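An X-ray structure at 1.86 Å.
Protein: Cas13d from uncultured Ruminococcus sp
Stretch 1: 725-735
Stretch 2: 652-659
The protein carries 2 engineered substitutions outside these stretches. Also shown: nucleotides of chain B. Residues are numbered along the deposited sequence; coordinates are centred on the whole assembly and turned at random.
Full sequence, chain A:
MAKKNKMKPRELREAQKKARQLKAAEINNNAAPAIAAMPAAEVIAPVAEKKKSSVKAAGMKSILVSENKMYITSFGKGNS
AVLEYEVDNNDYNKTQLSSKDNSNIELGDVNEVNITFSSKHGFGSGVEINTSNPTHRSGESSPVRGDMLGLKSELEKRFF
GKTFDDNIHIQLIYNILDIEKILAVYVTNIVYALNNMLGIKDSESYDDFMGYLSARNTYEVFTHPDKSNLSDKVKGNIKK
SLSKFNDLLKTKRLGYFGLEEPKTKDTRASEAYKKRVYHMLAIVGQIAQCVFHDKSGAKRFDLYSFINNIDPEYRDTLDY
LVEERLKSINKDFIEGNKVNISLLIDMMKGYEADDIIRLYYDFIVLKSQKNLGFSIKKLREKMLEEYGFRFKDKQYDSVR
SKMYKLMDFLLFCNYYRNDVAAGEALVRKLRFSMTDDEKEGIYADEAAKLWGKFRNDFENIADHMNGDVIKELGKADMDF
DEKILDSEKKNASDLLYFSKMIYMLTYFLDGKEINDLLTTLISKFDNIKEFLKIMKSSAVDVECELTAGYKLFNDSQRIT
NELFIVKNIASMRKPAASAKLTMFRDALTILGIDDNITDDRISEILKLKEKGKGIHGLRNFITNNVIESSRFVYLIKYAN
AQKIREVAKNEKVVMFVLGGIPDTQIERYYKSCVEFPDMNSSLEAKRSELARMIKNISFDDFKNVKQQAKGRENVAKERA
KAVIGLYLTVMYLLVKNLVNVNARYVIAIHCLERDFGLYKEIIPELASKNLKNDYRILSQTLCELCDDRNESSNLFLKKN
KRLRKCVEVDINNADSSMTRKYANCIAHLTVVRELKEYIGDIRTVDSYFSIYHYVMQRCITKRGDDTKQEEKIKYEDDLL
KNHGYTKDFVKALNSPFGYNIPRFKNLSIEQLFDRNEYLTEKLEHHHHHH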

ATOM      1  N   GLY A 725      17.088   8.213  15.687  1.00 24.92           N
ATOM      2  CA  GLY A 725      16.671   7.442  14.511  1.00 26.93           C
ATOM      3  C   GLY A 725      16.263   6.036  14.889  1.00 27.08           C
ATOM      4  O   GLY A 725      15.292   5.554  14.369  1.00 22.96           O
ATOM      5  N   LEU A 726      17.040   5.387  15.743  1.00 23.70           N
ATOM      6  CA  LEU A 726      16.698   4.009  16.161  1.00 24.55           C
ATOM      7  C   LEU A 726      15.398   4.015  16.958  1.00 22.72           C
ATOM      8  O   LEU A 726      14.601   3.155  16.742  1.00 22.65           O
ATOM      9  CB  LEU A 726      17.827   3.435  17.012  1.00 24.49           C
ATOM     10  CG  LEU A 726      17.487   2.117  17.696  1.00 28.59           C
ATOM     11  CD1 LEU A 726      17.161   1.052  16.675  1.00 28.27           C
ATOM     12  CD2 LEU A 726      18.618   1.666  18.580  1.00 35.89           C
ATOM     13  N   TYR A 727      15.241   4.978  17.853  1.00 22.01           N
ATOM     14  CA  TYR A 727      14.023   5.035  18.690  1.00 24.07           C
ATOM     15  C   TYR A 727      12.793   5.189  17.797  1.00 22.01           C
ATOM     16  O   TYR A 727      11.867   4.439  17.937  1.00 23.20           O
ATOM     17  CB  TYR A 727      14.108   6.220  19.654  1.00 23.48           C
ATOM     18  CG  TYR A 727      12.827   6.522  20.378  1.00 23.69           C
ATOM     19  CD1 TYR A 727      12.252   5.595  21.210  1.00 23.40           C
ATOM     20  CD2 TYR A 727      12.162   7.715  20.203  1.00 27.17           C
ATOM     21  CE1 TYR A 727      11.074   5.850  21.876  1.00 28.90           C
ATOM     22  CE2 TYR A 727      10.974   7.988  20.852  1.00 28.14           C
ATOM     23  CZ  TYR A 727      10.423   7.052  21.698  1.00 27.00           C
ATOM     24  OH  TYR A 727       9.256   7.277  22.339  1.00 25.14           O
ATOM     25  N   LEU A 728      12.838   6.122  16.863  1.00 21.18           N
ATOM     26  CA  LEU A 728      11.674   6.323  15.967  1.00 23.48           C
ATOM     27  C   LEU A 728      11.432   5.073  15.117  1.00 21.73           C
ATOM     28  O   LEU A 728      10.296   4.724  14.917  1.00 22.04           O
ATOM     29  CB  LEU A 728      11.935   7.546  15.092  1.00 21.96           C
ATOM     30  CG  LEU A 728      11.898   8.873  15.831  1.00 22.73           C
ATOM     31  CD1 LEU A 728      12.231  10.020  14.904  1.00 23.82           C
ATOM     32  CD2 LEU A 728      10.554   9.078  16.486  1.00 27.43           C
ATOM     33  N   THR A 729      12.496   4.471  14.606  1.00 21.92           N
ATOM     34  CA  THR A 729      12.360   3.266  13.759  1.00 22.17           C
ATOM     35  C   THR A 729      11.717   2.135  14.559  1.00 22.76           C
ATOM     36  O   THR A 729      10.804   1.527  14.067  1.00 22.67           O
ATOM     37  CB  THR A 729      13.715   2.804  13.219  1.00 22.78           C
ATOM     38  OG1 THR A 729      14.263   3.850  12.434  1.00 26.36           O
ATOM     39  CG2 THR A 729      13.612   1.551  12.387  1.00 26.57           C
ATOM     40  N   VAL A 730      12.168   1.906  15.776  1.00 21.04           N
ATOM     41  CA  VAL A 730      11.605   0.765  16.544  1.00 21.57           C
ATOM     42  C   VAL A 730      10.111   0.973  16.825  1.00 23.02           C
ATOM     43  O   VAL A 730       9.353   0.061  16.658  1.00 23.45           O
ATOM     44  CB  VAL A 730      12.416   0.545  17.832  1.00 23.92           C
ATOM     45  CG1 VAL A 730      11.696  -0.360  18.797  1.00 25.77           C
ATOM     46  CG2 VAL A 730      13.808   0.037  17.527  1.00 26.27           C
ATOM     47  N   MET A 731       9.729   2.150  17.291  1.00 22.81           N
ATOM     48  CA  MET A 731       8.301   2.420  17.581  1.00 22.49           C
ATOM     49  C   MET A 731       7.485   2.385  16.279  1.00 21.22           C
ATOM     50  O   MET A 731       6.404   1.881  16.286  1.00 20.52           O
ATOM     51  CB  MET A 731       8.130   3.731  18.349  1.00 23.31           C
ATOM     52  CG  MET A 731       8.903   3.746  19.649  1.00 24.69           C
ATOM     53  SD  MET A 731       8.852   2.213  20.621  1.00 28.57           S
ATOM     54  CE  MET A 731       7.125   2.132  21.058  1.00 28.28           C
ATOM     55  N   TYR A 732       8.039   2.914  15.200  1.00 22.34           N
ATOM     56  CA  TYR A 732       7.341   2.926  13.895  1.00 23.52           C
ATOM     57  C   TYR A 732       7.082   1.489  13.436  1.00 21.77           C
ATOM     58  O   TYR A 732       5.990   1.185  13.060  1.00 20.62           O
ATOM     59  CB  TYR A 732       8.188   3.679  12.874  1.00 23.66           C
ATOM     60  CG  TYR A 732       7.953   3.315  11.436  1.00 23.91           C
ATOM     61  CD1 TYR A 732       6.858   3.780  10.744  1.00 22.16           C
ATOM     62  CD2 TYR A 732       8.849   2.513  10.762  1.00 24.56           C
ATOM     63  CE1 TYR A 732       6.648   3.439   9.426  1.00 23.10           C
ATOM     64  CE2 TYR A 732       8.652   2.158   9.446  1.00 26.48           C
ATOM     65  CZ  TYR A 732       7.549   2.630   8.775  1.00 28.03           C
ATOM     66  OH  TYR A 732       7.366   2.310   7.478  1.00 30.65           O
ATOM     67  N   LEU A 733       8.076   0.619  13.572  1.00 20.64           N
ATOM     68  CA  LEU A 733       7.937  -0.789  13.125  1.00 22.31           C
ATOM     69  C   LEU A 733       6.778  -1.433  13.894  1.00 21.51           C
ATOM     70  O   LEU A 733       5.988  -2.129  13.301  1.00 21.56           O
ATOM     71  CB  LEU A 733       9.252  -1.489  13.457  1.00 23.90           C
ATOM     72  CG  LEU A 733      10.145  -1.943  12.312  1.00 31.12           C
ATOM     73  CD1 LEU A 733       9.815  -1.332  10.978  1.00 31.94           C
ATOM     74  CD2 LEU A 733      11.608  -1.828  12.658  1.00 28.84           C
ATOM     75  N   LEU A 734       6.685  -1.163  15.185  1.00 22.07           N
ATOM     76  CA  LEU A 734       5.589  -1.759  15.980  1.00 21.73           C
ATOM     77  C   LEU A 734       4.220  -1.249  15.515  1.00 21.87           C
ATOM     78  O   LEU A 734       3.371  -2.062  15.238  1.00 23.40           O
ATOM     79  CB  LEU A 734       5.816  -1.379  17.442  1.00 22.88           C
ATOM     80  CG  LEU A 734       4.661  -1.694  18.376  1.00 24.34           C
ATOM     81  CD1 LEU A 734       4.452  -3.185  18.490  1.00 27.68           C
ATOM     82  CD2 LEU A 734       4.885  -1.075  19.736  1.00 30.25           C
ATOM     83  N   VAL A 735       4.045   0.065  15.425  1.00 21.39           N
ATOM     84  CA  VAL A 735       2.727   0.632  15.019  1.00 19.80           C
ATOM     85  C   VAL A 735       2.396   0.231  13.577  1.00 19.56           C
ATOM     86  O   VAL A 735       1.304  -0.233  13.347  1.00 20.81           O
ATOM     87  CB  VAL A 735       2.692   2.156  15.229  1.00 22.56           C
ATOM     88  CG1 VAL A 735       1.406   2.778  14.739  1.00 23.80           C
ATOM     89  CG2 VAL A 735       2.948   2.527  16.674  1.00 23.61           C
TER
ATOM     90  P     U B  38      10.965  -0.354   6.873  1.00 28.21           P
ATOM     91  OP1   U B  38       9.668  -0.488   7.453  1.00 28.95           O
ATOM     92  OP2   U B  38      11.321   0.752   6.022  1.00 29.16           O
ATOM     93  O5'   U B  38      11.954  -0.374   8.117  1.00 29.51           O
ATOM     94  C5'   U B  38      13.289  -0.099   7.914  1.00 27.31           C
ATOM     95  C4'   U B  38      14.081  -0.540   9.127  1.00 29.35           C
ATOM     96  O4'   U B  38      13.832  -1.946   9.352  1.00 32.83           O
ATOM     97  C3'   U B  38      15.572  -0.445   8.878  1.00 29.65           C
ATOM     98  O3'   U B  38      15.984   0.870   9.262  1.00 27.46           O
ATOM     99  C2'   U B  38      16.139  -1.540   9.780  1.00 33.66           C
ATOM    100  O2'   U B  38      16.205  -1.138  11.129  1.00 32.42           O
ATOM    101  C1'   U B  38      15.045  -2.594   9.700  1.00 37.92           C
ATOM    102  N1    U B  38      15.324  -3.648   8.721  1.00 37.28           N
ATOM    103  C2    U B  38      14.820  -4.906   9.006  1.00 40.51           C
ATOM    104  O2    U B  38      14.179  -5.144  10.025  1.00 39.36           O
ATOM    105  N3    U B  38      15.073  -5.863   8.045  1.00 35.32           N
ATOM    106  C4    U B  38      15.749  -5.681   6.839  1.00 43.89           C
ATOM    107  O4    U B  38      15.892  -6.637   6.059  1.00 42.63           O
ATOM    108  C5    U B  38      16.188  -4.329   6.600  1.00 48.23           C
ATOM    109  C6    U B  38      15.966  -3.384   7.531  1.00 34.44           C
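Stretch 2 652-659: KVVMFVLG

Stretch 2 is helical and lies across the helix of stretch 1 almost at a right angle. Both helices extend beyond the residues given here. The angle between their N-to-C directions is 92°, and their axes approach to 9.7 Å. A crossing this steep confines the contact to a small patch, and the two stretches together bury 346 Å². No hydrogen bond links them. The packing is apolar throughout.

Val-657 covers the most surface and sits near the crossing point. Its CA lies 6.4 Å from the CA of Val-730, the nearest CA pair between the helices. Its CB points toward stretch 1, and chi1 is t. Val-657 CG1 rests 3.7 Å from the backbone atom Val-730 O and 3.9 Å from Val-730 CG1. Val-657 CG1 also lies 3.8 Å from Leu-733 CB. The other methyl, Val-657 CG2, is 4.2 Å from Leu-734 CB. Val-657 thus packs against three residues of stretch 1.

Val-730 is the main counterpart and also points its CB toward the other helix. Besides Val-657, it meets residues of the neighbouring turn and the next position. Val-730 CG1 is 4.1 Å from Val-654 CG1, and Val-730 CG2 is 3.7 Å from Leu-658 CD1. Leu-658 starts out sideways, but its end comes nearer. Leu-658 CD1 also reaches Leu-726 CD1 at 4.4 Å, one turn before Val-730.

Leu-734, one turn after Val-730, carries the contact the other way along stretch 1. Its CD2 lies 3.8 Å from Val-653 CG1, with both CB atoms directed toward the partner helix.

Within stretch 2, the backbone keeps the helical i to i+4 pattern: Val-657 N donates to Val-653 O at 3.2 Å, and Leu-658 N to Val-654 O at 2.9 Å. This spacing places Val-653 and Val-657 on one face, against stretch 1.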

ATOM      1  N   LYS A 652      10.111  -5.840  26.879  1.00 30.19           N
ATOM      2  CA  LYS A 652       9.710  -7.061  26.144  1.00 30.56           C
ATOM      3  C   LYS A 652       9.228  -6.707  24.740  1.00 28.80           C
ATOM      4  O   LYS A 652       9.569  -7.409  23.818  1.00 27.89           O
ATOM      5  CB  LYS A 652       8.613  -7.796  26.902  1.00 33.68           C
ATOM      6  CG  LYS A 652       9.123  -8.622  28.065  1.00 41.34           C
ATOM      7  CD  LYS A 652       8.087  -9.552  28.603  1.00 43.69           C
ATOM      8  CE  LYS A 652       6.952  -8.821  29.261  1.00 48.35           C
ATOM      9  NZ  LYS A 652       6.156  -9.740  30.104  1.00 53.11           N
ATOM     10  N   VAL A 653       8.402  -5.680  24.637  1.00 28.08           N
ATOM     11  CA  VAL A 653       7.903  -5.234  23.307  1.00 27.04           C
ATOM     12  C   VAL A 653       9.071  -4.724  22.461  1.00 25.19           C
ATOM     13  O   VAL A 653       9.206  -5.142  21.353  1.00 26.83           O
ATOM     14  CB  VAL A 653       6.871  -4.112  23.490  1.00 29.23           C
ATOM     15  CG1 VAL A 653       6.477  -3.519  22.162  1.00 32.72           C
ATOM     16  CG2 VAL A 653       5.656  -4.583  24.256  1.00 31.77           C
ATOM     17  N   VAL A 654       9.902  -3.855  23.020  1.00 26.74           N
ATOM     18  CA  VAL A 654      11.059  -3.302  22.265  1.00 26.95           C
ATOM     19  C   VAL A 654      12.015  -4.432  21.882  1.00 24.77           C
ATOM     20  O   VAL A 654      12.464  -4.456  20.782  1.00 25.54           O
ATOM     21  CB  VAL A 654      11.753  -2.194  23.064  1.00 27.10           C
ATOM     22  CG1 VAL A 654      13.067  -1.798  22.439  1.00 29.82           C
ATOM     23  CG2 VAL A 654      10.837  -1.006  23.224  1.00 27.69           C
ATOM     24  N   MET A 655      12.261  -5.365  22.787  1.00 26.86           N
ATOM     25  CA  MET A 655      13.153  -6.510  22.482  1.00 27.05           C
ATOM     26  C   MET A 655      12.529  -7.347  21.361  1.00 26.22           C
ATOM     27  O   MET A 655      13.264  -7.871  20.561  1.00 25.97           O
ATOM     28  CB  MET A 655      13.421  -7.377  23.715  1.00 29.29           C
ATOM     29  CG  MET A 655      14.485  -6.821  24.637  1.00 30.85           C
ATOM     30  SD  MET A 655      16.109  -6.710  23.895  1.00 33.03           S
ATOM     31  CE  MET A 655      16.579  -8.434  23.853  1.00 38.15           C
ATOM     32  N   PHE A 656      11.206  -7.470  21.344  1.00 26.07           N
ATOM     33  CA  PHE A 656      10.568  -8.248  20.258  1.00 25.91           C
ATOM     34  C   PHE A 656      10.866  -7.591  18.907  1.00 24.88           C
ATOM     35  O   PHE A 656      11.251  -8.261  17.996  1.00 24.36           O
ATOM     36  CB  PHE A 656       9.059  -8.335  20.461  1.00 24.94           C
ATOM     37  CG  PHE A 656       8.363  -8.864  19.241  1.00 26.95           C
ATOM     38  CD1 PHE A 656       8.608 -10.144  18.797  1.00 28.08           C
ATOM     39  CD2 PHE A 656       7.504  -8.068  18.517  1.00 30.20           C
ATOM     40  CE1 PHE A 656       8.010 -10.622  17.650  1.00 31.34           C
ATOM     41  CE2 PHE A 656       6.897  -8.551  17.375  1.00 30.04           C
ATOM     42  CZ  PHE A 656       7.164  -9.816  16.941  1.00 29.24           C
ATOM     43  N   VAL A 657      10.705  -6.279  18.819  1.00 24.77           N
ATOM     44  CA  VAL A 657      10.985  -5.547  17.551  1.00 24.59           C
ATOM     45  C   VAL A 657      12.470  -5.641  17.190  1.00 22.52           C
ATOM     46  O   VAL A 657      12.777  -5.919  16.068  1.00 23.70           O
ATOM     47  CB  VAL A 657      10.521  -4.084  17.632  1.00 25.43           C
ATOM     48  CG1 VAL A 657      10.884  -3.316  16.384  1.00 26.64           C
ATOM     49  CG2 VAL A 657       9.036  -3.999  17.884  1.00 25.94           C
ATOM     50  N   LEU A 658      13.346  -5.443  18.166  1.00 21.90           N
ATOM     51  CA  LEU A 658      14.814  -5.494  17.967  1.00 25.90           C
ATOM     52  C   LEU A 658      15.195  -6.904  17.482  1.00 26.17           C
ATOM     53  O   LEU A 658      16.111  -7.033  16.710  1.00 24.96           O
ATOM     54  CB  LEU A 658      15.465  -5.191  19.315  1.00 28.87           C
ATOM     55  CG  LEU A 658      16.109  -3.830  19.562  1.00 33.96           C
ATOM     56  CD1 LEU A 658      15.923  -2.795  18.484  1.00 29.75           C
ATOM     57  CD2 LEU A 658      15.826  -3.305  20.944  1.00 31.16           C
ATOM     58  N   GLY A 659      14.482  -7.927  17.944  1.00 30.06           N
ATOM     59  CA  GLY A 659      14.767  -9.328  17.591  1.00 31.84           C
ATOM     60  C   GLY A 659      14.633  -9.577  16.103  1.00 34.22           C
ATOM     61  O   GLY A 659      15.303 -10.444  15.597  1.00 30.95           O
TER